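Local coordinates for beta-glucuronidase (Dictyoglomus thermophilum, PDB 6XXW), which probably hydrolyses beta-D-glucuronides, releasing glucuronic acid, as a glycoside hydrolase of family 2, at residues Y470-D475 and E524-E529; D509-F514 and T562-N567; E529-F534 and H583-R588; K569-R574 and K579-F584. All blocks are in the same frame, centred on the assembly; numbering follows the deposited sequence. Where two conformers were deposited one is given.

Contact 1: residues Y470-D475 and E524-E529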
loop_
_atom_site.group_PDB
_atom_site.type_symbol
_atom_site.label_atom_id
_atom_site.label_comp_id
_atom_site.label_asym_id
_atom_site.label_seq_id
_atom_site.Cartn_x
_atom_site.Cartn_y
_atom_site.Cartn_z
ATOM N N TYR A 470 20.187 -3.888 17.494
ATOM C CA TYR A 470 20.006 -2.779 18.413
ATOM C C TYR A 470 19.046 -1.761 17.805
ATOM O O TYR A 470 19.149 -1.423 16.626
ATOM C CB TYR A 470 21.349 -2.125 18.718
ATOM C CG TYR A 470 22.382 -3.053 19.368
ATOM C CD1 TYR A 470 22.137 -3.651 20.592
ATOM C CD2 TYR A 470 23.602 -3.309 18.744
ATOM C CE1 TYR A 470 23.077 -4.479 21.189
ATOM C CE2 TYR A 470 24.542 -4.127 19.330
ATOM C CZ TYR A 470 24.277 -4.705 20.553
ATOM O OH TYR A 470 25.206 -5.525 21.140
ATOM N N SER A 471 18.124 -1.263 18.630
ATOM C CA SER A 471 17.048 -0.316 18.301
ATOM C C SER A 471 15.872 -0.991 17.594
ATOM O O SER A 471 14.844 -0.316 17.366
ATOM C CB SER A 471 17.525 0.881 17.462
ATOM O OG SER A 471 17.445 0.604 16.073
ATOM N N TRP A 472 15.951 -2.288 17.269
ATOM C CA TRP A 472 14.809 -3.029 16.736
ATOM C C TRP A 472 14.248 -3.986 17.783
ATOM O O TRP A 472 13.145 -3.766 18.294
ATOM C CB TRP A 472 15.155 -3.781 15.436
ATOM C CG TRP A 472 13.891 -4.383 14.873
ATOM C CD1 TRP A 472 13.452 -5.674 15.021
ATOM C CD2 TRP A 472 12.861 -3.686 14.166
ATOM N NE1 TRP A 472 12.222 -5.828 14.424
ATOM C CE2 TRP A 472 11.830 -4.621 13.900
ATOM C CE3 TRP A 472 12.709 -2.362 13.723
ATOM C CZ2 TRP A 472 10.667 -4.277 13.204
ATOM C CZ3 TRP A 472 11.545 -2.014 13.018
ATOM C CH2 TRP A 472 10.543 -2.980 12.756
ATOM N N TYR A 473 14.959 -5.070 18.112
ATOM C CA TYR A 473 14.428 -6.004 19.105
ATOM C C TYR A 473 14.665 -5.522 20.530
ATOM O O TYR A 473 13.930 -5.922 21.443
ATOM C CB TYR A 473 15.047 -7.398 18.933
ATOM C CG TYR A 473 14.512 -8.149 17.732
ATOM C CD1 TYR A 473 13.149 -8.405 17.595
ATOM C CD2 TYR A 473 15.368 -8.599 16.733
ATOM C CE1 TYR A 473 12.652 -9.085 16.479
ATOM C CE2 TYR A 473 14.886 -9.280 15.629
ATOM C CZ TYR A 473 13.532 -9.520 15.507
ATOM O OH TYR A 473 13.058 -10.203 14.409
ATOM N N THR A 474 15.688 -4.695 20.740
ATOM C CA THR A 474 15.945 -4.041 22.017
ATOM C C THR A 474 15.886 -2.533 21.816
ATOM O O THR A 474 16.185 -2.033 20.728
ATOM C CB THR A 474 17.313 -4.459 22.590
ATOM O OG1 THR A 474 18.336 -4.261 21.604
ATOM C CG2 THR A 474 17.293 -5.929 22.992
ATOM N N ASP A 475 15.475 -1.805 22.860
ATOM C CA ASP A 475 15.307 -0.348 22.782
ATOM C C ASP A 475 14.558 0.047 21.511
ATOM O O ASP A 475 14.965 0.939 20.763
ATOM C CB ASP A 475 16.653 0.362 22.869
ATOM C CG ASP A 475 17.440 -0.050 24.103
ATOM O OD1 ASP A 475 17.023 0.307 25.222
ATOM O OD2 ASP A 475 18.459 -0.744 23.959
ATOM N N GLU A 524 9.951 2.583 5.804
ATOM C CA GLU A 524 11.157 2.495 4.986
ATOM C C GLU A 524 12.256 3.401 5.521
ATOM O O GLU A 524 13.443 3.055 5.433
ATOM C CB GLU A 524 10.830 2.843 3.526
ATOM C CG GLU A 524 9.774 1.933 2.897
ATOM C CD GLU A 524 9.694 2.077 1.370
ATOM O OE1 GLU A 524 10.742 2.366 0.743
ATOM O OE2 GLU A 524 8.591 1.909 0.809
ATOM N N GLU A 525 11.883 4.558 6.090
ATOM C CA GLU A 525 12.876 5.473 6.641
ATOM C C GLU A 525 13.623 4.839 7.807
ATOM O O GLU A 525 14.848 4.968 7.912
ATOM C CB GLU A 525 12.203 6.773 7.092
ATOM C CG GLU A 525 11.912 7.736 5.939
ATOM C CD GLU A 525 10.681 7.333 5.142
ATOM O OE1 GLU A 525 9.943 6.425 5.599
ATOM O OE2 GLU A 525 10.456 7.920 4.064
ATOM N N TYR A 526 12.896 4.173 8.710
ATOM C CA TYR A 526 13.550 3.595 9.874
ATOM C C TYR A 526 14.530 2.517 9.450
ATOM O O TYR A 526 15.650 2.447 9.970
ATOM C CB TYR A 526 12.513 3.035 10.847
ATOM C CG TYR A 526 13.083 2.773 12.230
ATOM C CD1 TYR A 526 13.760 1.582 12.507
ATOM C CD2 TYR A 526 12.976 3.718 13.240
ATOM C CE1 TYR A 526 14.303 1.336 13.759
ATOM C CE2 TYR A 526 13.501 3.479 14.502
ATOM C CZ TYR A 526 14.168 2.284 14.753
ATOM O OH TYR A 526 14.698 2.038 15.996
ATOM N N GLN A 527 14.130 1.680 8.484
ATOM C CA GLN A 527 15.024 0.641 7.992
ATOM C C GLN A 527 16.311 1.247 7.433
ATOM O O GLN A 527 17.416 0.788 7.754
ATOM C CB GLN A 527 14.303 -0.216 6.946
ATOM C CG GLN A 527 15.212 -1.243 6.249
ATOM C CD GLN A 527 14.510 -1.937 5.086
ATOM O OE1 GLN A 527 13.735 -1.320 4.361
ATOM N NE2 GLN A 527 14.787 -3.220 4.906
ATOM N N GLN A 528 16.188 2.300 6.615
ATOM C CA GLN A 528 17.374 2.928 6.031
ATOM C C GLN A 528 18.242 3.597 7.094
ATOM O O GLN A 528 19.470 3.487 7.052
ATOM C CB GLN A 528 16.970 3.950 4.948
ATOM C CG GLN A 528 18.126 4.845 4.457
ATOM C CD GLN A 528 17.817 5.581 3.157
ATOM O OE1 GLN A 528 17.505 4.965 2.140
ATOM N NE2 GLN A 528 17.897 6.905 3.192
ATOM N N GLU A 529 17.631 4.310 8.047
ATOM C CA GLU A 529 18.435 5.008 9.049
ATOM C C GLU A 529 19.166 4.019 9.950
ATOM O O GLU A 529 20.344 4.209 10.271
ATOM C CB GLU A 529 17.553 5.941 9.879
ATOM C CG GLU A 529 18.326 6.849 10.834
ATOM C CD GLU A 529 19.188 7.880 10.116
ATOM O OE1 GLU A 529 18.867 8.254 8.965
ATOM O OE2 GLU A 529 20.201 8.314 10.709
#
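Tyr526 is the residue through which Glu524-Glu529, the first part of helix 524-538, meets Ser471 and Trp472 of the loop Tyr470-Asp475. At the start of the helix Glu524 turns elsewhere, accepting from Met580 N on OE1 and from Gly513 N on OE2. Two residues on, Tyr526 sends its ring off the helix toward the loop. Its CG lies anti to the backbone N (chi1 -164°), which points the phenol at the loop around Ser471. Tyr526 OH donates to Ser471 O at 2.7 Å. The hydroxyl approaches from above the carbonyl plane, 41° out of it, and does not use a lone pair. Ser471 OG lies 3.1 Å from Tyr526 OH. That OG is itself tied back to Tyr470 O by a 2.7 Å bond that lies on a lone pair of the carbonyl. The ring carbon Tyr526 CE1 comes up to the edge of the indole, 4.0 Å from Trp472 CE3, with the two side chains slanted against each other. A phenylalanine in its place would probably leave Ser471 O without this donor and the loop less firmly pinned to the helix. Next in sequence, Gln527 gives NE2 to Gly570 O. The loop follows strand 463-467 of the TIM barrel, with Tyr470 and Ser471 resting on helix 482-497, while Gln527 and Gln528 pack on helix 580-591.

Contact 2: residues D509-F514 and T562-N567; sequences DAISGF and TRVVGN
Asp509 and the loop Thr562-Asn567 form a buried, largely water-mediated contact between two loops of the TIM barrel, which follow strands 501-505 and 544-550. Water 1 donates to Asp509 OD1 at 2.7 Å and accepts from Arg563 NH1. Water 2 donates to Asp509 OD2 and to Gly566 O, and accepts from Val564 N at 3.0 Å. It thus bridges the inverse gamma turn centred on Val564 and Gly566 just beyond it. Direct approach is looser: Asp509 OD1 is 4.3 Å from Arg563 NH1, well out of the guanidinium plane. Arg563 NH1 also donates to Thr562 O, and its NE pairs with Asp175. Beside this polar part, Ile511 CD1 touches Val564 CG1 at 4.0 Å, the side chains crossing at about a right angle. Val564 CG1 is anti to its backbone N (chi1 -169°), which turns it to Ile511. Asn567, with OD1 bonded to Lys569 N and a bound Tris molecule nearby, begins Asn567-Lys568-Lys569, which fits the Asn-x-Lys motif that reads the substrate carboxylate in related beta-glucuronidases. Asp509 OD1 also has a salt bridge to Lys569, and OD2 a bond from Lys568 N. With both oxygens so supplied, the buried carboxylate is likely to stay ionised.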
loop_
_atom_site.group_PDB
_atom_site.type_symbol
_atom_site.label_atom_id
_atom_site.label_comp_id
_atom_site.label_asym_id
_atom_site.label_seq_id
_atom_site.Cartn_x
_atom_site.Cartn_y
_atom_site.Cartn_z
ATOM N N ASP A 509 12.149 -4.468 10.001
ATOM C CA ASP A 509 10.990 -4.697 9.140
ATOM C C ASP A 509 10.529 -3.373 8.547
ATOM O O ASP A 509 10.505 -2.354 9.239
ATOM C CB ASP A 509 9.830 -5.324 9.918
ATOM C CG ASP A 509 10.123 -6.731 10.386
ATOM O OD1 ASP A 509 10.854 -6.878 11.396
ATOM O OD2 ASP A 509 9.602 -7.682 9.760
ATOM N N ALA A 510 10.195 -3.376 7.252
ATOM C CA ALA A 510 9.654 -2.187 6.595
ATOM C C ALA A 510 8.533 -2.608 5.655
ATOM O O ALA A 510 8.754 -3.415 4.748
ATOM C CB ALA A 510 10.733 -1.410 5.828
ATOM N N ILE A 511 7.331 -2.093 5.884
ATOM C CA ILE A 511 6.246 -2.306 4.936
ATOM C C ILE A 511 6.452 -1.345 3.774
ATOM O O ILE A 511 6.613 -0.141 3.984
ATOM C CB ILE A 511 4.875 -2.077 5.593
ATOM C CG1 ILE A 511 4.721 -2.888 6.885
ATOM C CG2 ILE A 511 3.763 -2.409 4.592
ATOM C CD1 ILE A 511 5.009 -4.343 6.727
ATOM N N SER A 512 6.458 -1.874 2.552
ATOM C CA SER A 512 6.597 -1.020 1.379
ATOM C C SER A 512 5.485 0.031 1.354
ATOM O O SER A 512 4.305 -0.298 1.469
ATOM C CB SER A 512 6.560 -1.883 0.110
ATOM O OG SER A 512 6.840 -1.097 -1.028
ATOM N N GLY A 513 5.854 1.304 1.238
ATOM C CA GLY A 513 4.862 2.358 1.280
ATOM C C GLY A 513 4.573 2.947 2.638
ATOM O O GLY A 513 3.897 3.979 2.706
ATOM N N PHE A 514 5.023 2.316 3.721
ATOM C CA PHE A 514 4.964 2.947 5.038
ATOM C C PHE A 514 6.120 3.930 5.160
ATOM O O PHE A 514 7.283 3.519 5.136
ATOM C CB PHE A 514 5.038 1.907 6.161
ATOM C CG PHE A 514 3.714 1.276 6.501
ATOM C CD1 PHE A 514 2.750 1.067 5.523
ATOM C CD2 PHE A 514 3.437 0.887 7.799
ATOM C CE1 PHE A 514 1.533 0.481 5.842
ATOM C CE2 PHE A 514 2.219 0.302 8.129
ATOM C CZ PHE A 514 1.266 0.103 7.148
ATOM N N THR A 562 3.942 -10.969 15.768
ATOM C CA THR A 562 5.170 -10.251 15.443
ATOM C C THR A 562 5.551 -10.330 13.962
ATOM O O THR A 562 6.608 -9.813 13.576
ATOM C CB THR A 562 6.326 -10.782 16.292
ATOM O OG1 THR A 562 6.514 -12.177 16.018
ATOM C CG2 THR A 562 6.028 -10.608 17.785
ATOM N N ARG A 563 4.728 -10.940 13.115
ATOM C CA ARG A 563 5.092 -11.141 11.713
ATOM C C ARG A 563 3.967 -10.644 10.809
ATOM O O ARG A 563 2.881 -11.237 10.779
ATOM C CB ARG A 563 5.422 -12.616 11.463
ATOM C CG ARG A 563 6.782 -13.022 12.085
ATOM C CD ARG A 563 7.925 -12.390 11.270
ATOM N NE ARG A 563 9.265 -12.639 11.816
ATOM C CZ ARG A 563 9.934 -11.773 12.581
ATOM N NH1 ARG A 563 9.384 -10.608 12.919
ATOM N NH2 ARG A 563 11.148 -12.075 13.020
ATOM N N VAL A 564 4.241 -9.580 10.058
ATOM C CA VAL A 564 3.199 -8.878 9.274
ATOM C C VAL A 564 3.139 -9.575 7.918
ATOM O O VAL A 564 3.660 -9.097 6.908
ATOM C CB VAL A 564 3.496 -7.383 9.155
ATOM C CG1 VAL A 564 2.311 -6.627 8.579
ATOM C CG2 VAL A 564 3.895 -6.824 10.525
ATOM N N VAL A 565 2.457 -10.726 7.894
ATOM C CA VAL A 565 2.476 -11.678 6.777
ATOM C C VAL A 565 3.922 -11.978 6.399
ATOM O O VAL A 565 4.388 -11.605 5.316
ATOM C CB VAL A 565 1.665 -11.179 5.560
ATOM C CG1 VAL A 565 1.422 -12.329 4.602
ATOM C CG2 VAL A 565 0.331 -10.600 6.007
ATOM N N GLY A 566 4.637 -12.663 7.292
ATOM C CA GLY A 566 6.031 -12.996 7.062
ATOM C C GLY A 566 6.984 -11.961 7.625
ATOM O O GLY A 566 6.615 -11.039 8.365
ATOM N N ASN A 567 8.256 -12.143 7.264
ATOM C CA ASN A 567 9.340 -11.279 7.709
ATOM C C ASN A 567 9.507 -10.154 6.689
ATOM O O ASN A 567 9.719 -10.409 5.500
ATOM C CB ASN A 567 10.625 -12.093 7.854
ATOM C CG ASN A 567 11.753 -11.323 8.522
ATOM O OD1 ASN A 567 12.134 -10.236 8.076
ATOM N ND2 ASN A 567 12.324 -11.907 9.572
HETATM O O HOH W 1 10.405 -8.016 13.828
HETATM O O HOH W 2 7.077 -8.721 9.880
#

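Contact 3: residues E529-F534 and H583-R588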
loop_
_atom_site.group_PDB
_atom_site.type_symbol
_atom_site.label_atom_id
_atom_site.label_comp_id
_atom_site.label_asym_id
_atom_site.label_seq_id
_atom_site.Cartn_x
_atom_site.Cartn_y
_atom_site.Cartn_z
ATOM N N GLU A 529 17.631 4.310 8.047
ATOM C CA GLU A 529 18.435 5.008 9.049
ATOM C C GLU A 529 19.166 4.019 9.950
ATOM O O GLU A 529 20.344 4.209 10.271
ATOM C CB GLU A 529 17.553 5.941 9.879
ATOM C CG GLU A 529 18.326 6.849 10.834
ATOM C CD GLU A 529 19.188 7.880 10.116
ATOM O OE1 GLU A 529 18.867 8.254 8.965
ATOM O OE2 GLU A 529 20.201 8.314 10.709
ATOM N N MET A 530 18.478 2.959 10.370
ATOM C CA MET A 530 19.130 1.941 11.182
ATOM C C MET A 530 20.331 1.354 10.447
ATOM O O MET A 530 21.440 1.287 10.988
ATOM C CB MET A 530 18.123 0.846 11.537
ATOM C CG MET A 530 18.764 -0.335 12.250
ATOM S SD MET A 530 17.573 -1.657 12.553
ATOM C CE MET A 530 18.606 -2.824 13.465
ATOM N N ILE A 531 20.136 0.959 9.191
ATOM C CA ILE A 531 21.217 0.322 8.445
ATOM C C ILE A 531 22.365 1.304 8.245
ATOM O O ILE A 531 23.542 0.954 8.410
ATOM C CB ILE A 531 20.674 -0.236 7.112
ATOM C CG1 ILE A 531 19.922 -1.548 7.365
ATOM C CG2 ILE A 531 21.787 -0.431 6.100
ATOM C CD1 ILE A 531 19.095 -2.025 6.179
ATOM N N LYS A 532 22.036 2.567 7.951
ATOM C CA LYS A 532 23.056 3.594 7.747
ATOM C C LYS A 532 23.906 3.800 8.996
ATOM O O LYS A 532 25.130 3.955 8.907
ATOM C CB LYS A 532 22.384 4.907 7.335
ATOM C CG LYS A 532 23.317 6.089 7.206
ATOM C CD LYS A 532 22.575 7.307 6.653
ATOM C CE LYS A 532 21.775 8.024 7.737
ATOM N NZ LYS A 532 21.271 9.366 7.281
ATOM N N ARG A 533 23.278 3.807 10.170
ATOM C CA ARG A 533 24.024 4.048 11.401
ATOM C C ARG A 533 24.882 2.845 11.772
ATOM O O ARG A 533 25.994 3.004 12.290
ATOM C CB ARG A 533 23.057 4.396 12.530
ATOM C CG ARG A 533 22.347 5.727 12.317
ATOM C CD ARG A 533 21.445 6.049 13.486
ATOM N NE ARG A 533 22.204 6.528 14.636
ATOM C CZ ARG A 533 21.765 7.449 15.488
ATOM N NH1 ARG A 533 20.566 7.991 15.315
ATOM N NH2 ARG A 533 22.519 7.825 16.513
ATOM N N PHE A 534 24.379 1.637 11.524
ATOM C CA PHE A 534 25.185 0.440 11.763
ATOM C C PHE A 534 26.473 0.474 10.935
ATOM O O PHE A 534 27.571 0.273 11.465
ATOM C CB PHE A 534 24.376 -0.816 11.428
ATOM C CG PHE A 534 23.590 -1.390 12.580
ATOM C CD1 PHE A 534 22.549 -0.683 13.164
ATOM C CD2 PHE A 534 23.877 -2.666 13.057
ATOM C CE1 PHE A 534 21.812 -1.238 14.210
ATOM C CE2 PHE A 534 23.155 -3.217 14.108
ATOM C CZ PHE A 534 22.116 -2.509 14.682
ATOM N N HIS A 583 18.470 1.627 -2.411
ATOM C CA HIS A 583 19.209 2.679 -3.096
ATOM C C HIS A 583 20.335 3.238 -2.235
ATOM O O HIS A 583 21.397 3.584 -2.767
ATOM C CB HIS A 583 18.228 3.760 -3.538
ATOM C CG HIS A 583 17.081 3.202 -4.313
ATOM N ND1 HIS A 583 17.197 2.838 -5.637
ATOM C CD2 HIS A 583 15.828 2.858 -3.932
ATOM C CE1 HIS A 583 16.043 2.346 -6.054
ATOM N NE2 HIS A 583 15.198 2.338 -5.038
ATOM N N PHE A 584 20.144 3.323 -0.916
ATOM C CA PHE A 584 21.255 3.691 -0.042
ATOM C C PHE A 584 22.408 2.698 -0.182
ATOM O O PHE A 584 23.573 3.090 -0.314
ATOM C CB PHE A 584 20.796 3.765 1.420
ATOM C CG PHE A 584 21.943 3.825 2.403
ATOM C CD1 PHE A 584 22.584 5.023 2.666
ATOM C CD2 PHE A 584 22.412 2.673 3.021
ATOM C CE1 PHE A 584 23.662 5.075 3.562
ATOM C CE2 PHE A 584 23.491 2.714 3.894
ATOM C CZ PHE A 584 24.115 3.919 4.166
ATOM N N LEU A 585 22.098 1.402 -0.171
ATOM C CA LEU A 585 23.158 0.393 -0.271
ATOM C C LEU A 585 23.842 0.433 -1.635
ATOM O O LEU A 585 25.069 0.285 -1.727
ATOM C CB LEU A 585 22.588 -0.997 0.014
ATOM C CG LEU A 585 22.181 -1.260 1.475
ATOM C CD1 LEU A 585 21.470 -2.603 1.617
ATOM C CD2 LEU A 585 23.369 -1.152 2.437
ATOM N N LYS A 586 23.074 0.646 -2.709
ATOM C CA LYS A 586 23.697 0.767 -4.024
ATOM C C LYS A 586 24.725 1.887 -4.044
ATOM O O LYS A 586 25.816 1.731 -4.606
ATOM C CB LYS A 586 22.637 1.010 -5.102
ATOM C CG LYS A 586 23.179 1.036 -6.545
ATOM C CD LYS A 586 22.037 1.185 -7.547
ATOM C CE LYS A 586 22.530 1.568 -8.940
ATOM N NZ LYS A 586 23.355 0.512 -9.585
ATOM N N GLU A 587 24.391 3.030 -3.438
ATOM C CA GLU A 587 25.304 4.165 -3.463
ATOM C C GLU A 587 26.522 3.913 -2.582
ATOM O O GLU A 587 27.656 4.186 -2.996
ATOM C CB GLU A 587 24.577 5.440 -3.037
ATOM C CG GLU A 587 25.281 6.705 -3.516
ATOM C CD GLU A 587 25.180 7.848 -2.525
ATOM O OE1 GLU A 587 26.114 8.677 -2.470
ATOM O OE2 GLU A 587 24.162 7.920 -1.802
ATOM N N ARG A 588 26.312 3.390 -1.368
ATOM C CA ARG A 588 27.439 3.030 -0.513
ATOM C C ARG A 588 28.337 2.007 -1.200
ATOM O O ARG A 588 29.545 2.224 -1.362
ATOM C CB ARG A 588 26.932 2.478 0.821
ATOM C CG ARG A 588 28.010 1.839 1.698
ATOM C CD ARG A 588 27.483 1.514 3.096
ATOM N NE ARG A 588 28.427 0.713 3.890
ATOM C CZ ARG A 588 29.487 1.199 4.533
ATOM N NH1 ARG A 588 29.757 2.508 4.494
ATOM N NH2 ARG A 588 30.284 0.377 5.214
#
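Phe584 packs its ring obliquely against the aliphatic part of Lys532, and Leu585 meets Ile531 beside it. Helices 524-538 and 580-591 are neighbours in the outer layer of the TIM barrel and flank strand 544-550. The two segments run nearly alongside each other, with axes 10.9 Å apart at closest approach and 26° between their directions. Phe584 has CG anti to the backbone N (chi1 167°), which carries the ring across to the other helix. There Phe584 CZ lies 3.7 Å from Lys532 CB, and Phe584 CE1 lies 3.8 Å from Lys532 CG. The lysine chain and the ring cross at about a right angle. Lys532 starts extended but bends at chi3 (80°). The bend brings its NZ back to Glu529 OE1, 3.1 Å away, in a salt bridge whose hydrogen bond is weak. Ile531 presents its CG2 branch, which reaches Leu585 CD2 at 4.1 Å and Phe584 CE2 at 4.2 Å. Ile531 and Leu585 also pack on Ile549 of strand 544-550. No hydrogen bond joins the two segments. They are held by apolar contact alone, with the lysine methylenes packed against the ring and the ammonium group turned to an ion pair within its own helix.

Contact 4: residues K569-R574 and K579-F584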
loop_
_atom_site.group_PDB
_atom_site.type_symbol
_atom_site.label_atom_id
_atom_site.label_comp_id
_atom_site.label_asym_id
_atom_site.label_seq_id
_atom_site.Cartn_x
_atom_site.Cartn_y
_atom_site.Cartn_z
ATOM N N LYS A 569 11.836 -7.660 6.705
ATOM C CA LYS A 569 13.143 -7.023 6.724
ATOM C C LYS A 569 13.841 -7.041 5.363
ATOM O O LYS A 569 15.004 -6.633 5.280
ATOM C CB LYS A 569 14.028 -7.703 7.770
ATOM C CG LYS A 569 13.502 -7.538 9.194
ATOM C CD LYS A 569 14.614 -7.623 10.224
ATOM C CE LYS A 569 14.058 -7.453 11.639
ATOM N NZ LYS A 569 12.903 -8.377 11.893
ATOM N N GLY A 570 13.173 -7.489 4.304
ATOM C CA GLY A 570 13.808 -7.476 2.998
ATOM C C GLY A 570 14.230 -6.072 2.583
ATOM O O GLY A 570 13.558 -5.080 2.881
ATOM N N VAL A 571 15.385 -5.987 1.919
ATOM C CA VAL A 571 15.783 -4.772 1.210
ATOM C C VAL A 571 15.005 -4.661 -0.104
ATOM O O VAL A 571 14.772 -3.556 -0.611
ATOM C CB VAL A 571 17.309 -4.796 0.999
ATOM C CG1 VAL A 571 17.746 -3.872 -0.117
ATOM C CG2 VAL A 571 18.046 -4.481 2.303
ATOM N N PHE A 572 14.607 -5.798 -0.666
ATOM C CA PHE A 572 13.697 -5.888 -1.799
ATOM C C PHE A 572 12.368 -6.462 -1.325
ATOM O O PHE A 572 12.313 -7.220 -0.353
ATOM C CB PHE A 572 14.262 -6.784 -2.919
ATOM C CG PHE A 572 15.533 -6.261 -3.523
ATOM C CD1 PHE A 572 16.760 -6.697 -3.055
ATOM C CD2 PHE A 572 15.503 -5.324 -4.539
ATOM C CE1 PHE A 572 17.944 -6.220 -3.591
ATOM C CE2 PHE A 572 16.692 -4.831 -5.081
ATOM C CZ PHE A 572 17.916 -5.291 -4.608
ATOM N N THR A 573 11.288 -6.097 -2.015
ATOM C CA THR A 573 10.020 -6.758 -1.744
ATOM C C THR A 573 10.100 -8.218 -2.194
ATOM O O THR A 573 11.042 -8.635 -2.876
ATOM C CB THR A 573 8.876 -6.043 -2.462
ATOM O OG1 THR A 573 9.091 -6.127 -3.870
ATOM C CG2 THR A 573 8.817 -4.589 -2.049
ATOM N N ARG A 574 9.085 -9.008 -1.826
ATOM C CA ARG A 574 9.101 -10.414 -2.220
ATOM C C ARG A 574 9.052 -10.581 -3.737
ATOM O O ARG A 574 9.547 -11.586 -4.266
ATOM C CB ARG A 574 7.935 -11.160 -1.578
ATOM C CG ARG A 574 8.106 -12.677 -1.599
ATOM C CD ARG A 574 6.986 -13.337 -0.838
ATOM N NE ARG A 574 7.273 -14.710 -0.414
ATOM C CZ ARG A 574 6.332 -15.637 -0.289
ATOM N NH1 ARG A 574 5.079 -15.335 -0.588
ATOM N NH2 ARG A 574 6.630 -16.856 0.141
ATOM N N LYS A 579 13.235 -1.453 -1.958
ATOM C CA LYS A 579 12.776 -0.454 -1.008
ATOM C C LYS A 579 13.776 0.700 -0.969
ATOM O O LYS A 579 14.827 0.656 -1.607
ATOM C CB LYS A 579 12.573 -1.070 0.382
ATOM C CG LYS A 579 11.519 -2.170 0.395
ATOM C CD LYS A 579 11.380 -2.764 1.805
ATOM C CE LYS A 579 10.699 -4.132 1.754
ATOM N NZ LYS A 579 10.720 -4.829 3.083
ATOM N N MET A 580 13.449 1.744 -0.195
ATOM C CA MET A 580 14.321 2.913 -0.111
ATOM C C MET A 580 15.766 2.531 0.210
ATOM O O MET A 580 16.704 2.998 -0.448
ATOM C CB MET A 580 13.778 3.888 0.934
ATOM C CG MET A 580 14.409 5.260 0.863
ATOM S SD MET A 580 13.729 6.335 2.148
ATOM C CE MET A 580 12.005 5.951 1.952
ATOM N N VAL A 581 15.968 1.666 1.211
ATOM C CA VAL A 581 17.333 1.361 1.640
ATOM C C VAL A 581 18.139 0.632 0.567
ATOM O O VAL A 581 19.373 0.688 0.598
ATOM C CB VAL A 581 17.327 0.541 2.948
ATOM C CG1 VAL A 581 16.857 -0.860 2.695
ATOM C CG2 VAL A 581 18.725 0.536 3.592
ATOM N N ALA A 582 17.485 -0.044 -0.389
ATOM C CA ALA A 582 18.223 -0.630 -1.512
ATOM C C ALA A 582 19.034 0.427 -2.249
ATOM O O ALA A 582 20.166 0.173 -2.675
ATOM C CB ALA A 582 17.266 -1.321 -2.484
ATOM N N HIS A 583 18.470 1.627 -2.411
ATOM C CA HIS A 583 19.209 2.679 -3.096
ATOM C C HIS A 583 20.335 3.238 -2.235
ATOM O O HIS A 583 21.397 3.584 -2.767
ATOM C CB HIS A 583 18.228 3.760 -3.538
ATOM C CG HIS A 583 17.081 3.202 -4.313
ATOM N ND1 HIS A 583 17.197 2.838 -5.637
ATOM C CD2 HIS A 583 15.828 2.858 -3.932
ATOM C CE1 HIS A 583 16.043 2.346 -6.054
ATOM N NE2 HIS A 583 15.198 2.338 -5.038
ATOM N N PHE A 584 20.144 3.323 -0.916
ATOM C CA PHE A 584 21.255 3.691 -0.042
ATOM C C PHE A 584 22.408 2.698 -0.182
ATOM O O PHE A 584 23.573 3.090 -0.314
ATOM C CB PHE A 584 20.796 3.765 1.420
ATOM C CG PHE A 584 21.943 3.825 2.403
ATOM C CD1 PHE A 584 22.584 5.023 2.666
ATOM C CD2 PHE A 584 22.412 2.673 3.021
ATOM C CE1 PHE A 584 23.662 5.075 3.562
ATOM C CE2 PHE A 584 23.491 2.714 3.894
ATOM C CZ PHE A 584 24.115 3.919 4.166
#
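One backbone bond joins the segments, Lys579 N to Val571 O, 2.9 Å long and nearly straight at 167°, just ahead of helix 580-591. The Lys579 side chain adds a second tie. It runs extended beyond CG, passing close to the carbonyl oxygens of Val571 and Gly570, and its NZ donates to Gly570 O at 2.9 Å, tilted 26° from the carbonyl plane. The same NZ forms a salt bridge with Asp554 and a bond to Ala510 O, so one buried ammonium group holds three acceptors. A methionine in its place would probably leave Asp554 without its charged mate and take a shared donor from the carbonyls of Gly570 and Ala510. This is the last strand-to-helix connection of the eight-stranded TIM barrel, between strand 544-550 and helix 580-591, folded back on the start of its own helix. Gly570 suits the tight path, since a CB there would clash with Phe572 O. Val571 is modelled in two conformers; in the one described its CG1 lies 3.5 Å from Ala582 CB and its CG2 3.8 Å from Val581 CG1, contacts that are less certain for that reason. Phe572 CE2 touches the same alanine methyl more loosely, 4.4 Å from Ala582 CB. The Phe572 side chain also packs on Leu328, Trp331 and Ile332 of helix 319-332.

In the fold
From the N terminus, 470-475 opens contact 1, which closes on the start of helix 524-538. Before it closes, 509-514 opens contact 2, so these two cross. Contact 3 opens on the same helix, sharing Glu529 with contact 1, and it crosses contact 2, which closes at 562-567. Contact 4 is a short local closure at 569-574 and 579-584. It falls within the span of contact 3 and ends on the shared residues His583 and Phe584. Contact 1 ties a loop to helix 524-538, contact 2 joins two loops, contact 3 joins helices 524-538 and 580-591, and contact 4 ties the last loop to the start of helix 580-591. Contacts 2 and 4 also touch where Ser512 packs on Thr573.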